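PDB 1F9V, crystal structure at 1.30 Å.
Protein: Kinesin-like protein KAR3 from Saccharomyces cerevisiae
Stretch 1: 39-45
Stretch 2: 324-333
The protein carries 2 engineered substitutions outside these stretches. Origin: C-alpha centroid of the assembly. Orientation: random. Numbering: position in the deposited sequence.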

# COMPACT_ATOMS: atom_id res chain seq x y z
N SER A 39 -7.67 -16.53 -9.11
CA SER A 39 -9.07 -16.17 -8.93
C SER A 39 -9.66 -16.61 -7.61
O SER A 39 -9.11 -17.47 -6.91
CB SER A 39 -9.91 -16.74 -10.08
OG SER A 39 -9.84 -18.15 -10.07
N MET A 40 -10.78 -15.99 -7.25
CA MET A 40 -11.49 -16.31 -6.03
C MET A 40 -12.98 -16.08 -6.23
O MET A 40 -13.39 -15.34 -7.14
CB MET A 40 -10.97 -15.45 -4.87
CG MET A 40 -11.27 -13.96 -5.01
SD MET A 40 -10.42 -12.96 -3.76
CE MET A 40 -11.40 -13.35 -2.30
N GLU A 41 -13.79 -16.72 -5.39
CA GLU A 41 -15.24 -16.59 -5.46
C GLU A 41 -15.78 -16.32 -4.07
O GLU A 41 -15.36 -16.94 -3.10
CB GLU A 41 -15.86 -17.88 -6.01
CG GLU A 41 -15.63 -18.09 -7.48
CD GLU A 41 -16.00 -19.49 -7.93
OE1 GLU A 41 -16.66 -20.21 -7.15
OE2 GLU A 41 -15.63 -19.88 -9.07
N VAL A 42 -16.71 -15.38 -3.99
CA VAL A 42 -17.31 -15.01 -2.72
C VAL A 42 -18.82 -15.19 -2.84
O VAL A 42 -19.44 -14.69 -3.78
CB VAL A 42 -17.01 -13.53 -2.35
CG1 VAL A 42 -17.71 -13.15 -1.06
CG2 VAL A 42 -15.50 -13.33 -2.23
N THR A 43 -19.40 -15.90 -1.88
CA THR A 43 -20.83 -16.14 -1.88
C THR A 43 -21.45 -15.89 -0.51
O THR A 43 -20.87 -16.27 0.51
CB THR A 43 -21.14 -17.60 -2.27
OG1 THR A 43 -20.43 -17.94 -3.46
CG2 THR A 43 -22.63 -17.77 -2.52
N LYS A 44 -22.61 -15.24 -0.50
CA LYS A 44 -23.32 -14.97 0.75
C LYS A 44 -24.41 -16.04 0.85
O LYS A 44 -25.10 -16.32 -0.13
CB LYS A 44 -23.94 -13.57 0.72
CG LYS A 44 -22.93 -12.45 0.96
CD LYS A 44 -23.57 -11.08 0.85
CE LYS A 44 -24.78 -10.95 1.77
NZ LYS A 44 -24.55 -10.03 2.92
N ILE A 45 -24.54 -16.64 2.03
CA ILE A 45 -25.51 -17.70 2.26
C ILE A 45 -26.97 -17.32 1.95
O ILE A 45 -27.75 -18.18 1.55
CB ILE A 45 -25.42 -18.23 3.72
CG1 ILE A 45 -26.02 -19.64 3.80
CG2 ILE A 45 -26.13 -17.30 4.68
CD1 ILE A 45 -25.89 -20.28 5.17
N HIS A 324 -18.03 -9.74 8.37
CA HIS A 324 -17.39 -8.70 7.56
C HIS A 324 -17.60 -8.88 6.07
O HIS A 324 -17.02 -8.13 5.27
CB HIS A 324 -15.88 -8.69 7.82
CG HIS A 324 -15.51 -8.63 9.26
ND1 HIS A 324 -14.76 -9.61 9.88
CD2 HIS A 324 -15.74 -7.68 10.21
CE1 HIS A 324 -14.55 -9.27 11.14
NE2 HIS A 324 -15.13 -8.11 11.36
N ILE A 325 -18.41 -9.85 5.67
CA ILE A 325 -18.62 -10.13 4.25
C ILE A 325 -19.03 -8.95 3.37
O ILE A 325 -18.63 -8.87 2.21
CB ILE A 325 -19.61 -11.30 4.07
CG1 ILE A 325 -19.44 -11.89 2.67
CG2 ILE A 325 -21.03 -10.83 4.32
CD1 ILE A 325 -18.09 -12.51 2.45
N ASN A 326 -19.84 -8.04 3.89
CA ASN A 326 -20.27 -6.92 3.08
C ASN A 326 -19.11 -5.96 2.80
O ASN A 326 -18.96 -5.48 1.68
CB ASN A 326 -21.42 -6.20 3.76
CG ASN A 326 -22.71 -7.00 3.70
OD1 ASN A 326 -22.94 -7.76 2.75
ND2 ASN A 326 -23.55 -6.85 4.72
N GLU A 327 -18.29 -5.71 3.81
CA GLU A 327 -17.16 -4.81 3.63
C GLU A 327 -16.11 -5.51 2.78
O GLU A 327 -15.39 -4.86 2.02
CB GLU A 327 -16.56 -4.42 4.98
CG GLU A 327 -17.26 -3.26 5.66
CD GLU A 327 -17.35 -2.01 4.80
OE1 GLU A 327 -16.64 -1.89 3.77
OE2 GLU A 327 -18.14 -1.12 5.16
N THR A 328 -16.03 -6.83 2.91
CA THR A 328 -15.08 -7.60 2.12
C THR A 328 -15.44 -7.45 0.65
O THR A 328 -14.57 -7.25 -0.20
CB THR A 328 -15.10 -9.09 2.51
OG1 THR A 328 -14.44 -9.25 3.77
CG2 THR A 328 -14.38 -9.93 1.46
N LEU A 329 -16.73 -7.55 0.34
CA LEU A 329 -17.16 -7.40 -1.04
C LEU A 329 -16.87 -5.98 -1.53
O LEU A 329 -16.53 -5.77 -2.69
CB LEU A 329 -18.66 -7.74 -1.16
CG LEU A 329 -18.91 -9.26 -1.20
CD1 LEU A 329 -20.40 -9.53 -1.10
CD2 LEU A 329 -18.33 -9.87 -2.48
N ASN A 330 -17.00 -5.01 -0.63
CA ASN A 330 -16.71 -3.62 -0.99
C ASN A 330 -15.22 -3.50 -1.35
O ASN A 330 -14.87 -2.92 -2.38
CB ASN A 330 -17.02 -2.68 0.18
CG ASN A 330 -18.51 -2.39 0.32
OD1 ASN A 330 -19.29 -2.58 -0.63
ND2 ASN A 330 -18.91 -1.93 1.49
N SER A 331 -14.36 -4.08 -0.51
CA SER A 331 -12.92 -4.04 -0.74
C SER A 331 -12.51 -4.73 -2.03
O SER A 331 -11.62 -4.25 -2.75
CB SER A 331 -12.18 -4.69 0.44
OG SER A 331 -12.29 -3.90 1.62
N LEU A 332 -13.14 -5.86 -2.34
CA LEU A 332 -12.81 -6.59 -3.56
C LEU A 332 -13.28 -5.82 -4.78
O LEU A 332 -12.66 -5.90 -5.85
CB LEU A 332 -13.44 -7.99 -3.53
CG LEU A 332 -12.78 -8.94 -2.51
CD1 LEU A 332 -13.60 -10.22 -2.37
CD2 LEU A 332 -11.36 -9.26 -2.95
N ARG A 333 -14.36 -5.07 -4.63
CA ARG A 333 -14.84 -4.27 -5.75
C ARG A 333 -13.85 -3.11 -5.97
O ARG A 333 -13.59 -2.73 -7.12
CB ARG A 333 -16.25 -3.75 -5.47
CG ARG A 333 -17.34 -4.64 -6.08
CD ARG A 333 -18.74 -4.13 -5.74
NE ARG A 333 -19.54 -5.21 -5.18
CZ ARG A 333 -20.05 -5.20 -3.95
NH1 ARG A 333 -19.83 -4.18 -3.14
NH2 ARG A 333 -20.73 -6.25 -3.51
O HOH W 1 -25.72 -9.11 5.20

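The one direct hydrogen bond between these two stretches is made at the Lys44 end of an otherwise apolar contact, by a lysine that reaches across to an asparagine on the helix whose CA-to-CB bond points away from the strand. Lys44 NZ donates to Asn326 OD1 at 2.8 Å, and a water bridges the same two side chains: it accepts from Lys44 NZ at 2.7 Å and from Asn326 ND2 at 3.2 Å. The asparagine amide thus uses both of its ends, the carbonyl oxygen accepting a hydrogen bond from the ammonium group directly and the nitrogen meeting it through the water. Asn326 can do this because the end of its side chain comes back nearer the strand, while Lys44 has the length to meet it.

The backbones themselves stay well apart. Strand 39-44 and helix 325-333 run roughly antiparallel, their directions 146° apart and their axes 10.0 Å apart at closest approach, so the space between is filled by side chains. The register follows from the opposed directions: Val42 lies nearest Leu329, with CA atoms 7.8 Å apart, and Lys44 lies nearest Ile325, with CA atoms 7.6 Å apart. Alternation along the strand turns Met40, Val42 and Lys44 toward the helix and Glu41 and Thr43 away from it. On the helix, Ile325, Leu329 and Leu332 recur at spacings of four and three residues, close to the helical repeat, which gathers them on one side.

Val42 is the hub of the apolar packing. Its branching at CB spreads two methyl groups over the helix: CG1 sits 3.6 Å from Ile325 CD1 and 3.6 Å from Leu329 CD2, while CG2 lies 3.6 Å from Leu332 CD1. A short, branched side chain can therefore touch three helical residues at once. Leu329 starts sideways from its CA, but its branched end comes nearer the strand and supplies the methyl that Val42 meets. Met40 extends the patch toward the later part of the helix, its flexible thioether chain bringing CE to 3.8 Å from Leu332 CD1. These residues are buried, and close packing of their hydrocarbon surfaces keeps them from water.

Lys44 joins the two chemistries. Its aliphatic stem passes Leu329, with Lys44 CD 4.0 Å from Leu329 CD1, and its NZ, while bonded to the Asn326 amide, also lies 3.9 Å from Ile325 CG2. Lysine suits this partly exposed position: methylenes can lie against leucine while the charged tip remains with polar partners.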